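Long-range contacts in hypothetical protein SA0798 (Staphylococcus aureus subsp. aureus N315, PDB 1XG8), which is of unknown function but belongs to the DUF1462 family of the thioredoxin clan and has a fold like that of thioredoxin: residues V12-D16 with S28-Y32; Y32-Q36 with K49-I53; L38-Y43 with I100-D105; L78-I83 with D92-Q96. All coordinates share one frame; numbering follows the deposited sequence.

Contact 1 of 4, residues V12-D16 with S28-Y32; sequences VYGAD and SKDIY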
loop_
_atom_site.group_PDB
_atom_site.type_symbol
_atom_site.label_atom_id
_atom_site.label_comp_id
_atom_site.label_asym_id
_atom_site.label_seq_id
_atom_site.Cartn_x
_atom_site.Cartn_y
_atom_site.Cartn_z
ATOM N N VAL A 12 3.264 0.780 2.679
ATOM C CA VAL A 12 2.587 -0.359 3.279
ATOM C C VAL A 12 2.612 -0.112 4.782
ATOM O O VAL A 12 3.678 -0.053 5.399
ATOM C CB VAL A 12 3.309 -1.717 2.981
ATOM C CG1 VAL A 12 2.798 -2.807 3.934
ATOM C CG2 VAL A 12 3.046 -2.142 1.537
ATOM N N TYR A 13 1.439 0.078 5.362
ATOM C CA TYR A 13 1.339 0.273 6.803
ATOM C C TYR A 13 1.029 -1.121 7.337
ATOM O O TYR A 13 0.188 -1.828 6.783
ATOM C CB TYR A 13 0.187 1.226 7.147
ATOM C CG TYR A 13 0.380 2.625 6.628
ATOM C CD1 TYR A 13 1.057 3.582 7.379
ATOM C CD2 TYR A 13 -0.082 2.986 5.370
ATOM C CE1 TYR A 13 1.271 4.868 6.888
ATOM C CE2 TYR A 13 0.126 4.260 4.867
ATOM C CZ TYR A 13 0.801 5.199 5.629
ATOM O OH TYR A 13 0.998 6.467 5.127
ATOM N N GLY A 14 1.719 -1.528 8.391
ATOM C CA GLY A 14 1.453 -2.834 8.949
ATOM C C GLY A 14 2.255 -3.074 10.204
ATOM O O GLY A 14 2.651 -2.138 10.894
ATOM N N ALA A 15 2.492 -4.339 10.507
ATOM C CA ALA A 15 3.259 -4.692 11.683
ATOM C C ALA A 15 3.891 -6.059 11.460
ATOM O O ALA A 15 3.499 -6.797 10.558
ATOM C CB ALA A 15 2.356 -4.707 12.898
ATOM N N ASP A 16 4.871 -6.396 12.287
ATOM C CA ASP A 16 5.548 -7.672 12.159
ATOM C C ASP A 16 4.706 -8.810 12.733
ATOM O O ASP A 16 5.178 -9.938 12.870
ATOM C CB ASP A 16 6.908 -7.602 12.855
ATOM C CG ASP A 16 7.841 -8.711 12.417
ATOM O OD1 ASP A 16 7.877 -9.016 11.204
ATOM O OD2 ASP A 16 8.544 -9.271 13.280
ATOM N N SER A 28 2.235 -8.306 6.468
ATOM C CA SER A 28 2.571 -6.979 5.957
ATOM C C SER A 28 3.876 -6.999 5.179
ATOM O O SER A 28 3.973 -6.404 4.111
ATOM C CB SER A 28 2.674 -5.968 7.100
ATOM O OG SER A 28 1.407 -5.718 7.682
ATOM N N LYS A 29 4.879 -7.688 5.715
ATOM C CA LYS A 29 6.176 -7.766 5.049
ATOM C C LYS A 29 6.113 -8.588 3.764
ATOM O O LYS A 29 6.814 -8.288 2.804
ATOM C CB LYS A 29 7.231 -8.344 5.994
ATOM C CG LYS A 29 7.566 -7.451 7.190
ATOM C CD LYS A 29 8.641 -8.092 8.061
ATOM C CE LYS A 29 8.967 -7.232 9.266
ATOM N NZ LYS A 29 10.095 -7.798 10.073
ATOM N N ASP A 30 5.271 -9.618 3.739
ATOM C CA ASP A 30 5.126 -10.440 2.537
ATOM C C ASP A 30 4.620 -9.554 1.399
ATOM O O ASP A 30 5.197 -9.534 0.304
ATOM C CB ASP A 30 4.123 -11.587 2.752
ATOM C CG ASP A 30 4.594 -12.607 3.783
ATOM O OD1 ASP A 30 5.813 -12.882 3.847
ATOM O OD2 ASP A 30 3.737 -13.144 4.521
ATOM N N ILE A 31 3.529 -8.839 1.675
ATOM C CA ILE A 31 2.898 -7.923 0.727
ATOM C C ILE A 31 3.899 -6.866 0.257
ATOM O O ILE A 31 3.993 -6.562 -0.936
ATOM C CB ILE A 31 1.688 -7.217 1.388
ATOM C CG1 ILE A 31 0.580 -8.242 1.663
ATOM C CG2 ILE A 31 1.204 -6.057 0.517
ATOM C CD1 ILE A 31 0.011 -8.929 0.416
ATOM N N TYR A 32 4.645 -6.309 1.202
ATOM C CA TYR A 32 5.628 -5.295 0.875
ATOM C C TYR A 32 6.703 -5.861 -0.051
ATOM O O TYR A 32 7.164 -5.192 -0.969
ATOM C CB TYR A 32 6.243 -4.758 2.163
ATOM C CG TYR A 32 7.290 -3.686 1.970
ATOM C CD1 TYR A 32 8.640 -4.017 1.858
ATOM C CD2 TYR A 32 6.936 -2.338 1.936
ATOM C CE1 TYR A 32 9.617 -3.030 1.728
ATOM C CE2 TYR A 32 7.906 -1.341 1.802
ATOM C CZ TYR A 32 9.246 -1.697 1.707
ATOM O OH TYR A 32 10.218 -0.726 1.660
HETATM O O HOH W 1 4.884 -9.000 8.769
#
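Strand 12-14 and the first turn of helix 28-42 run almost antiparallel, 169° between their directions and 8.7 Å between their axes, and the backbones come closest where Gly14 faces Ser28. Here the hydroxyl of Ser28 lies against the strand end: OG sits 3.2 Å from Gly14 CA and accepts a weak bond from Ala15 N at 3.3 Å. With OG opposite the carbonyl carbon (chi1 -69°), the hydroxyl reaches the chain just where it lacks a side chain. Further along, Val12 meets the rim of the Tyr32 ring, its CB near the ring plane and 3.8 Å from CD2 of Tyr32, while Val12 CG2 looks more loosely toward Ile31 CG2. At the outer end the extended Lys29 chain crosses Asp16, and NZ of Lys29 forms a salt bridge with the carboxylate, although the placing of Asp16 OD1 is doubtful. A water accepts a weak bond from Lys29 N and donates to Ala15 O. Strand 8-14, helix 28-42 and strand 48-54 form a beta-alpha-beta unit, and this contact joins its first two elements. The chemistry thus changes along the interface, from apolar packing within the protein to weak polar links and a charged pair at the solvent-facing end.

Contact 2 of 4, residues Y32-Q36 with K49-I53; sequences YDWLQ and KYTYI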
loop_
_atom_site.group_PDB
_atom_site.type_symbol
_atom_site.label_atom_id
_atom_site.label_comp_id
_atom_site.label_asym_id
_atom_site.label_seq_id
_atom_site.Cartn_x
_atom_site.Cartn_y
_atom_site.Cartn_z
ATOM N N TYR A 32 4.645 -6.309 1.202
ATOM C CA TYR A 32 5.628 -5.295 0.875
ATOM C C TYR A 32 6.703 -5.861 -0.051
ATOM O O TYR A 32 7.164 -5.192 -0.969
ATOM C CB TYR A 32 6.243 -4.758 2.163
ATOM C CG TYR A 32 7.290 -3.686 1.970
ATOM C CD1 TYR A 32 8.640 -4.017 1.858
ATOM C CD2 TYR A 32 6.936 -2.338 1.936
ATOM C CE1 TYR A 32 9.617 -3.030 1.728
ATOM C CE2 TYR A 32 7.906 -1.341 1.802
ATOM C CZ TYR A 32 9.246 -1.697 1.707
ATOM O OH TYR A 32 10.218 -0.726 1.660
ATOM N N ASP A 33 7.099 -7.102 0.176
ATOM C CA ASP A 33 8.113 -7.711 -0.671
ATOM C C ASP A 33 7.541 -8.153 -2.005
ATOM O O ASP A 33 8.248 -8.195 -3.006
ATOM C CB ASP A 33 8.724 -8.917 0.027
ATOM C CG ASP A 33 9.643 -8.523 1.151
ATOM O OD1 ASP A 33 10.014 -9.415 1.947
ATOM O OD2 ASP A 33 9.999 -7.324 1.228
ATOM N N TRP A 34 6.258 -8.500 -2.003
ATOM C CA TRP A 34 5.559 -8.958 -3.199
ATOM C C TRP A 34 5.240 -7.803 -4.133
ATOM O O TRP A 34 5.422 -7.886 -5.343
ATOM C CB TRP A 34 4.277 -9.639 -2.760
ATOM C CG TRP A 34 3.234 -9.774 -3.801
ATOM C CD1 TRP A 34 3.163 -10.726 -4.775
ATOM C CD2 TRP A 34 2.035 -8.997 -3.905
ATOM N NE1 TRP A 34 1.987 -10.602 -5.468
ATOM C CE2 TRP A 34 1.274 -9.549 -4.954
ATOM C CE3 TRP A 34 1.529 -7.893 -3.206
ATOM C CZ2 TRP A 34 0.025 -9.036 -5.324
ATOM C CZ3 TRP A 34 0.285 -7.379 -3.572
ATOM C CH2 TRP A 34 -0.452 -7.953 -4.621
ATOM N N LEU A 35 4.766 -6.720 -3.541
ATOM C CA LEU A 35 4.381 -5.520 -4.266
ATOM C C LEU A 35 5.498 -4.957 -5.156
ATOM O O LEU A 35 5.265 -4.585 -6.310
ATOM C CB LEU A 35 3.932 -4.472 -3.248
ATOM C CG LEU A 35 2.996 -3.347 -3.654
ATOM C CD1 LEU A 35 1.728 -3.901 -4.284
ATOM C CD2 LEU A 35 2.672 -2.554 -2.411
ATOM N N GLN A 36 6.713 -4.913 -4.622
ATOM C CA GLN A 36 7.843 -4.376 -5.359
ATOM C C GLN A 36 8.110 -5.046 -6.705
ATOM O O GLN A 36 8.176 -4.365 -7.724
ATOM C CB GLN A 36 9.093 -4.388 -4.467
ATOM C CG GLN A 36 9.126 -3.205 -3.494
ATOM C CD GLN A 36 9.871 -3.480 -2.196
ATOM O OE1 GLN A 36 9.525 -4.393 -1.455
ATOM N NE2 GLN A 36 10.886 -2.675 -1.908
ATOM N N LYS A 49 8.621 4.325 -5.352
ATOM C CA LYS A 49 9.540 4.372 -4.225
ATOM C C LYS A 49 8.732 3.703 -3.116
ATOM O O LYS A 49 7.587 4.080 -2.867
ATOM C CB LYS A 49 9.900 5.821 -3.862
ATOM C CG LYS A 49 8.703 6.737 -3.634
ATOM C CD LYS A 49 9.125 8.161 -3.285
ATOM C CE LYS A 49 9.947 8.785 -4.406
ATOM N NZ LYS A 49 10.318 10.201 -4.105
ATOM N N TYR A 50 9.313 2.701 -2.467
ATOM C CA TYR A 50 8.595 1.971 -1.428
ATOM C C TYR A 50 8.993 2.274 0.007
ATOM O O TYR A 50 10.159 2.507 0.311
ATOM C CB TYR A 50 8.719 0.463 -1.681
ATOM C CG TYR A 50 8.272 0.058 -3.064
ATOM C CD1 TYR A 50 9.068 0.325 -4.175
ATOM C CD2 TYR A 50 7.036 -0.560 -3.271
ATOM C CE1 TYR A 50 8.648 -0.009 -5.462
ATOM C CE2 TYR A 50 6.605 -0.898 -4.557
ATOM C CZ TYR A 50 7.420 -0.617 -5.647
ATOM O OH TYR A 50 7.005 -0.925 -6.921
ATOM N N THR A 51 8.003 2.265 0.889
ATOM C CA THR A 51 8.237 2.513 2.299
ATOM C C THR A 51 7.344 1.622 3.144
ATOM O O THR A 51 6.178 1.400 2.821
ATOM C CB THR A 51 7.946 3.976 2.684
ATOM O OG1 THR A 51 8.779 4.852 1.919
ATOM C CG2 THR A 51 8.215 4.191 4.173
ATOM N N TYR A 52 7.907 1.108 4.228
ATOM C CA TYR A 52 7.168 0.252 5.138
ATOM C C TYR A 52 7.101 0.936 6.486
ATOM O O TYR A 52 8.117 1.360 7.038
ATOM C CB TYR A 52 7.853 -1.105 5.287
ATOM C CG TYR A 52 7.242 -1.992 6.360
ATOM C CD1 TYR A 52 5.952 -2.509 6.224
ATOM C CD2 TYR A 52 7.967 -2.325 7.508
ATOM C CE1 TYR A 52 5.404 -3.337 7.201
ATOM C CE2 TYR A 52 7.427 -3.154 8.492
ATOM C CZ TYR A 52 6.148 -3.656 8.330
ATOM O OH TYR A 52 5.630 -4.488 9.296
ATOM N N ILE A 53 5.888 1.044 7.007
ATOM C CA ILE A 53 5.661 1.677 8.289
ATOM C C ILE A 53 5.015 0.721 9.285
ATOM O O ILE A 53 3.861 0.312 9.133
ATOM C CB ILE A 53 4.789 2.935 8.119
ATOM C CG1 ILE A 53 5.597 4.003 7.384
ATOM C CG2 ILE A 53 4.298 3.433 9.472
ATOM C CD1 ILE A 53 4.802 5.226 7.036
#
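Aromatic packing dominates where Tyr32 lies against Tyr52. The edge of the Tyr52 ring is turned toward the face of the Tyr32 ring in a T-shaped pair, with centroids 5.7 Å apart and planes at 62°. The same face receives Tyr52 CB in a CH-pi contact, 3.8 Å from the Tyr32 centroid and displaced toward the rim. Tyr52 CG is anti to its backbone N (chi1 172°), which carries the far end of that ring away from residues 32-36, toward Ser28 and Lys29 at the start of the same helix, while CB stays against Tyr32. A second CH-pi contact is more nearly centred: Gln36 CG stands 3.3 Å from the centroid of the Tyr50 ring, only 10° off its normal, and the two side chains run past each other in opposite directions. These contacts lay helix 28-42 on strand 48-54, the last two elements of a right-handed beta-alpha-beta crossover, with the two segments nearly antiparallel. Backbone contacts add to the aromatic ones, for Tyr32 CE2 lies 3.3 Å from Thr51 C and the Tyr32 hydroxyl reaches toward the carbonyl of Tyr50. Apolar contact is looser at Leu35, whose CG is 4.5 Å from Tyr50 CE2; Leu35 also touches Val10 and Ile100.

Contact 3 of 4, residues L38-Y43 with I100-D105; sequences LLKRKY and ITRFID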
loop_
_atom_site.group_PDB
_atom_site.type_symbol
_atom_site.label_atom_id
_atom_site.label_comp_id
_atom_site.label_asym_id
_atom_site.label_seq_id
_atom_site.Cartn_x
_atom_site.Cartn_y
_atom_site.Cartn_z
ATOM N N LEU A 38 6.127 -7.118 -8.359
ATOM C CA LEU A 38 4.878 -7.043 -9.100
ATOM C C LEU A 38 4.822 -5.802 -9.989
ATOM O O LEU A 38 4.645 -5.897 -11.198
ATOM C CB LEU A 38 3.706 -7.003 -8.120
ATOM C CG LEU A 38 2.300 -6.923 -8.715
ATOM C CD1 LEU A 38 1.957 -8.250 -9.372
ATOM C CD2 LEU A 38 1.293 -6.585 -7.618
ATOM N N LEU A 39 4.972 -4.634 -9.378
ATOM C CA LEU A 39 4.902 -3.382 -10.114
ATOM C C LEU A 39 6.058 -3.191 -11.085
ATOM O O LEU A 39 5.866 -2.665 -12.187
ATOM C CB LEU A 39 4.837 -2.214 -9.137
ATOM C CG LEU A 39 3.697 -2.302 -8.130
ATOM C CD1 LEU A 39 3.656 -1.015 -7.332
ATOM C CD2 LEU A 39 2.377 -2.536 -8.845
ATOM N N LYS A 40 7.253 -3.609 -10.679
ATOM C CA LYS A 40 8.428 -3.488 -11.536
ATOM C C LYS A 40 8.221 -4.277 -12.829
ATOM O O LYS A 40 8.778 -3.945 -13.877
ATOM C CB LYS A 40 9.669 -4.015 -10.814
ATOM C CG LYS A 40 10.894 -4.149 -11.720
ATOM C CD LYS A 40 12.067 -4.810 -11.008
ATOM C CE LYS A 40 11.702 -6.199 -10.500
ATOM N NZ LYS A 40 11.160 -7.060 -11.592
ATOM N N ARG A 41 7.402 -5.318 -12.745
ATOM C CA ARG A 41 7.121 -6.180 -13.883
ATOM C C ARG A 41 5.944 -5.729 -14.747
ATOM O O ARG A 41 6.027 -5.742 -15.972
ATOM C CB ARG A 41 6.890 -7.603 -13.377
ATOM C CG ARG A 41 6.367 -8.588 -14.403
ATOM C CD ARG A 41 6.489 -9.996 -13.854
ATOM N NE ARG A 41 5.910 -10.121 -12.517
ATOM C CZ ARG A 41 6.500 -10.742 -11.495
ATOM N NH1 ARG A 41 7.695 -11.298 -11.650
ATOM N NH2 ARG A 41 5.892 -10.810 -10.315
ATOM N N LYS A 42 4.852 -5.324 -14.111
ATOM C CA LYS A 42 3.670 -4.888 -14.840
ATOM C C LYS A 42 3.748 -3.444 -15.318
ATOM O O LYS A 42 3.155 -3.100 -16.341
ATOM C CB LYS A 42 2.427 -5.092 -13.976
ATOM C CG LYS A 42 2.201 -6.550 -13.614
ATOM C CD LYS A 42 0.949 -6.734 -12.794
ATOM C CE LYS A 42 0.499 -8.184 -12.828
ATOM N NZ LYS A 42 0.073 -8.591 -14.197
ATOM N N TYR A 43 4.474 -2.601 -14.586
ATOM C CA TYR A 43 4.622 -1.203 -14.978
ATOM C C TYR A 43 6.092 -0.814 -14.988
ATOM O O TYR A 43 6.547 -0.005 -14.180
ATOM C CB TYR A 43 3.829 -0.299 -14.038
ATOM C CG TYR A 43 2.386 -0.729 -13.902
ATOM C CD1 TYR A 43 1.993 -1.593 -12.874
ATOM C CD2 TYR A 43 1.421 -0.318 -14.827
ATOM C CE1 TYR A 43 0.681 -2.037 -12.768
ATOM C CE2 TYR A 43 0.098 -0.762 -14.731
ATOM C CZ TYR A 43 -0.258 -1.623 -13.695
ATOM O OH TYR A 43 -1.547 -2.080 -13.587
ATOM N N ILE A 100 -4.672 -3.644 -6.937
ATOM C CA ILE A 100 -3.465 -2.884 -7.170
ATOM C C ILE A 100 -3.379 -2.464 -8.636
ATOM O O ILE A 100 -3.136 -1.295 -8.937
ATOM C CB ILE A 100 -2.195 -3.699 -6.844
ATOM C CG1 ILE A 100 -2.301 -4.325 -5.451
ATOM C CG2 ILE A 100 -0.973 -2.793 -6.946
ATOM C CD1 ILE A 100 -2.584 -3.348 -4.373
ATOM N N THR A 101 -3.582 -3.406 -9.552
ATOM C CA THR A 101 -3.478 -3.081 -10.970
ATOM C C THR A 101 -4.581 -2.166 -11.487
ATOM O O THR A 101 -4.312 -1.213 -12.225
ATOM C CB THR A 101 -3.418 -4.365 -11.847
ATOM O OG1 THR A 101 -4.577 -5.175 -11.614
ATOM C CG2 THR A 101 -2.155 -5.153 -11.528
ATOM N N ARG A 102 -5.818 -2.437 -11.101
ATOM C CA ARG A 102 -6.906 -1.599 -11.564
ATOM C C ARG A 102 -6.786 -0.170 -11.055
ATOM O O ARG A 102 -7.237 0.762 -11.709
ATOM C CB ARG A 102 -8.251 -2.208 -11.167
ATOM C CG ARG A 102 -8.576 -3.466 -11.956
ATOM C CD ARG A 102 -9.908 -4.067 -11.566
ATOM N NE ARG A 102 -10.173 -5.283 -12.332
ATOM C CZ ARG A 102 -11.280 -6.014 -12.231
ATOM N NH1 ARG A 102 -12.244 -5.661 -11.390
ATOM N NH2 ARG A 102 -11.429 -7.100 -12.981
ATOM N N PHE A 103 -6.179 0.005 -9.889
ATOM C CA PHE A 103 -6.001 1.341 -9.327
ATOM C C PHE A 103 -5.014 2.126 -10.200
ATOM O O PHE A 103 -5.240 3.289 -10.515
ATOM C CB PHE A 103 -5.464 1.257 -7.895
ATOM C CG PHE A 103 -5.300 2.598 -7.227
ATOM C CD1 PHE A 103 -6.374 3.206 -6.585
ATOM C CD2 PHE A 103 -4.070 3.264 -7.255
ATOM C CE1 PHE A 103 -6.229 4.464 -5.974
ATOM C CE2 PHE A 103 -3.914 4.523 -6.648
ATOM C CZ PHE A 103 -4.999 5.123 -6.005
ATOM N N ILE A 104 -3.920 1.484 -10.590
ATOM C CA ILE A 104 -2.920 2.130 -11.432
ATOM C C ILE A 104 -3.430 2.269 -12.865
ATOM O O ILE A 104 -3.359 3.355 -13.454
ATOM C CB ILE A 104 -1.600 1.332 -11.433
ATOM C CG1 ILE A 104 -0.969 1.390 -10.044
ATOM C CG2 ILE A 104 -0.631 1.900 -12.472
ATOM C CD1 ILE A 104 0.264 0.540 -9.922
ATOM N N ASP A 105 -3.948 1.174 -13.423
ATOM C CA ASP A 105 -4.482 1.187 -14.788
ATOM C C ASP A 105 -5.489 2.306 -14.979
ATOM O O ASP A 105 -5.474 3.004 -15.994
ATOM C CB ASP A 105 -5.156 -0.141 -15.113
ATOM C CG ASP A 105 -4.167 -1.266 -15.257
ATOM O OD1 ASP A 105 -2.942 -0.993 -15.251
ATOM O OD2 ASP A 105 -4.613 -2.426 -15.387
#
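Two similar first torsions, -52° in Tyr43 and -70° in Asp105, set CG opposite the carbonyl carbon in each residue and bring phenol and carboxylate together. Tyr43 OH donates to Asp105 OD1 at 2.4 Å, a very short hydrogen bond whose exact length is doubtful, with the acceptor at the ring edge and in its plane. The carboxylate itself is turned well out of the ring plane. One face of the Tyr43 ring is taken by Ile104, whose CG2 lies 3.8 Å from the centroid and somewhat toward the rim, forming a CH-pi contact. Thr101 approaches the phenol end, its CB 3.4 Å from Tyr43 OH, and its methyl CG2 also meets Lys42 CD at 3.7 Å. Deeper in the interface Leu39 CD2 touches both Ile100 CG2 and Ile104 CD1, each at 3.9 Å. The ring is thus approached from two directions, by the carboxylate at its edge and by a methyl over one face. Segments 38-42 and 100-105 of the two helices cross at -49°, packed on the same side of the sheet: Leu39 and Ile104 both reach Phe48 of strand 48-54, Ile104 also touches Met85 of strand 82-85, and Ile100 continues onto Val90 of strand 88-92.

Contact 4 of 4, residues L78-I83 with D92-Q96; sequences LFYPLI and DGYIQ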
loop_
_atom_site.group_PDB
_atom_site.type_symbol
_atom_site.label_atom_id
_atom_site.label_comp_id
_atom_site.label_asym_id
_atom_site.label_seq_id
_atom_site.Cartn_x
_atom_site.Cartn_y
_atom_site.Cartn_z
ATOM N N LEU A 78 -9.711 0.435 9.380
ATOM C CA LEU A 78 -9.008 -0.218 8.290
ATOM C C LEU A 78 -8.149 -1.330 8.876
ATOM O O LEU A 78 -7.812 -1.302 10.058
ATOM C CB LEU A 78 -8.107 0.771 7.542
ATOM C CG LEU A 78 -8.742 1.965 6.831
ATOM C CD1 LEU A 78 -7.671 2.642 5.997
ATOM C CD2 LEU A 78 -9.892 1.514 5.942
ATOM N N PHE A 79 -7.808 -2.308 8.044
ATOM C CA PHE A 79 -6.970 -3.427 8.457
ATOM C C PHE A 79 -5.587 -3.202 7.878
ATOM O O PHE A 79 -5.346 -2.235 7.155
ATOM C CB PHE A 79 -7.503 -4.755 7.900
ATOM C CG PHE A 79 -8.936 -5.047 8.259
ATOM C CD1 PHE A 79 -9.641 -6.037 7.577
ATOM C CD2 PHE A 79 -9.588 -4.338 9.263
ATOM C CE1 PHE A 79 -10.972 -6.315 7.890
ATOM C CE2 PHE A 79 -10.919 -4.608 9.582
ATOM C CZ PHE A 79 -11.609 -5.597 8.894
ATOM N N TYR A 80 -4.668 -4.102 8.202
ATOM C CA TYR A 80 -3.325 -4.020 7.654
ATOM C C TYR A 80 -2.917 -5.455 7.308
ATOM O O TYR A 80 -3.414 -6.413 7.903
ATOM C CB TYR A 80 -2.362 -3.370 8.655
ATOM C CG TYR A 80 -2.104 -4.199 9.884
ATOM C CD1 TYR A 80 -1.172 -5.242 9.866
ATOM C CD2 TYR A 80 -2.806 -3.959 11.061
ATOM C CE1 TYR A 80 -0.948 -6.020 10.987
ATOM C CE2 TYR A 80 -2.590 -4.736 12.190
ATOM C CZ TYR A 80 -1.659 -5.763 12.144
ATOM O OH TYR A 80 -1.452 -6.525 13.262
ATOM N N PRO A 81 -2.012 -5.624 6.332
ATOM C CA PRO A 81 -1.368 -4.552 5.559
ATOM C C PRO A 81 -2.305 -3.550 4.896
ATOM O O PRO A 81 -3.376 -3.908 4.423
ATOM C CB PRO A 81 -0.548 -5.321 4.522
ATOM C CG PRO A 81 -1.361 -6.575 4.316
ATOM C CD PRO A 81 -1.706 -6.941 5.744
ATOM N N LEU A 82 -1.891 -2.287 4.891
ATOM C CA LEU A 82 -2.646 -1.231 4.233
ATOM C C LEU A 82 -1.705 -0.680 3.168
ATOM O O LEU A 82 -0.547 -0.368 3.455
ATOM C CB LEU A 82 -3.031 -0.117 5.212
ATOM C CG LEU A 82 -3.646 1.153 4.593
ATOM C CD1 LEU A 82 -5.039 0.879 4.060
ATOM C CD2 LEU A 82 -3.710 2.241 5.652
ATOM N N ILE A 83 -2.194 -0.592 1.937
ATOM C CA ILE A 83 -1.390 -0.076 0.846
ATOM C C ILE A 83 -1.907 1.283 0.409
ATOM O O ILE A 83 -3.115 1.471 0.259
ATOM C CB ILE A 83 -1.439 -1.009 -0.396
ATOM C CG1 ILE A 83 -0.943 -2.408 -0.028
ATOM C CG2 ILE A 83 -0.587 -0.424 -1.514
ATOM C CD1 ILE A 83 -0.674 -3.316 -1.211
ATOM N N ASP A 92 -6.510 -2.659 1.852
ATOM C CA ASP A 92 -6.192 -2.976 3.244
ATOM C C ASP A 92 -6.633 -4.382 3.657
ATOM O O ASP A 92 -7.710 -4.832 3.279
ATOM C CB ASP A 92 -6.823 -1.938 4.200
ATOM C CG ASP A 92 -8.349 -2.023 4.264
ATOM O OD1 ASP A 92 -8.996 -1.903 3.210
ATOM O OD2 ASP A 92 -8.910 -2.191 5.372
ATOM N N GLY A 93 -5.795 -5.070 4.428
ATOM C CA GLY A 93 -6.134 -6.401 4.907
ATOM C C GLY A 93 -6.007 -7.481 3.856
ATOM O O GLY A 93 -4.899 -7.840 3.462
ATOM N N TYR A 94 -7.136 -8.028 3.426
ATOM C CA TYR A 94 -7.126 -9.036 2.384
ATOM C C TYR A 94 -6.900 -8.208 1.113
ATOM O O TYR A 94 -7.660 -7.281 0.824
ATOM C CB TYR A 94 -8.473 -9.768 2.352
ATOM C CG TYR A 94 -8.662 -10.752 3.489
ATOM C CD1 TYR A 94 -7.825 -11.855 3.614
ATOM C CD2 TYR A 94 -9.662 -10.571 4.449
ATOM C CE1 TYR A 94 -7.967 -12.758 4.663
ATOM C CE2 TYR A 94 -9.819 -11.476 5.510
ATOM C CZ TYR A 94 -8.961 -12.568 5.606
ATOM O OH TYR A 94 -9.075 -13.480 6.641
ATOM N N ILE A 95 -5.854 -8.524 0.358
ATOM C CA ILE A 95 -5.542 -7.742 -0.826
ATOM C C ILE A 95 -5.434 -8.555 -2.108
ATOM O O ILE A 95 -4.721 -9.553 -2.160
ATOM C CB ILE A 95 -4.220 -6.963 -0.605
ATOM C CG1 ILE A 95 -4.396 -5.989 0.560
ATOM C CG2 ILE A 95 -3.807 -6.222 -1.871
ATOM C CD1 ILE A 95 -3.105 -5.482 1.116
ATOM N N GLN A 96 -6.154 -8.117 -3.138
ATOM C CA GLN A 96 -6.126 -8.782 -4.433
ATOM C C GLN A 96 -5.245 -8.011 -5.395
ATOM O O GLN A 96 -5.183 -6.783 -5.355
ATOM C CB GLN A 96 -7.525 -8.888 -5.034
ATOM C CG GLN A 96 -8.380 -10.004 -4.470
ATOM C CD GLN A 96 -9.695 -10.141 -5.216
ATOM O OE1 GLN A 96 -9.716 -10.182 -6.443
ATOM N NE2 GLN A 96 -10.795 -10.217 -4.479
#
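Hydrogen bonds link Phe79 to Asp92 and Gly93 to Pro81, one through a side chain and one between backbones. Phe79 N donates to Asp92 OD2 at 2.9 Å in a nearly straight bond, 175° at the hydrogen, and OD2 accepts through its anti lone pair, the one directed away from the other carboxylate oxygen. Asp92 CG lies between its own N and carbonyl carbon (chi1 69°), and this turns the carboxylate toward the chain before the strand; Tyr89 OH binds OD1, so both oxygens are engaged. Gly93 N donates to Pro81 O at 2.7 Å, tilted 19° from the carbonyl plane, and Asp92 CA adds a CH...O contact to the same oxygen at 3.2 Å. Backbone pairing is brief: Leu82 and Asp92 form an antiparallel, non-hydrogen-bonded pair, with Leu82 CD1 3.3 Å from Asp92 CB. Apolar packing takes over beyond it. Ile95 CD1 touches Pro81 CG at 3.8 Å and Ile83 CG1 at 3.9 Å, while Gly93, with positive phi, brings its CA to 3.7 Å from Phe79 CB. The peptide bond before Pro81 is cis, and this proline lies directly ahead of strand 82-85, against Ser28 and Ile31 of helix 28-42. A cis-proline at this place, preceding the strand antiparallel to the first, is a hallmark of the thioredoxin fold.

How the contacts relate
Contacts 1 and 3 are mostly buried, contact 4 is partly so, and contact 2 is made largely by partly exposed side chains. Helix 28-42 serves the first three: its beginning meets strand 8-14, its middle strand 48-54, and its end helix 97-110. Contacts 1 and 2 share Tyr32 and are stitched together by backbone bonds between the two parallel strands, whereas contact 4 joins contact 1 through Tyr13 and Leu82 on antiparallel strands. Contact 3 is separate from contact 1 but meets contact 4 where Ile100 packs on Ile83 and Ile95. Chemistry follows place: aromatic faces in contact 2, aliphatic packing with one phenol-carboxylate bond in contact 3, and polar bonds to backbone groups beside apolar packing in contacts 1 and 4, with a charged pair added in contact 1.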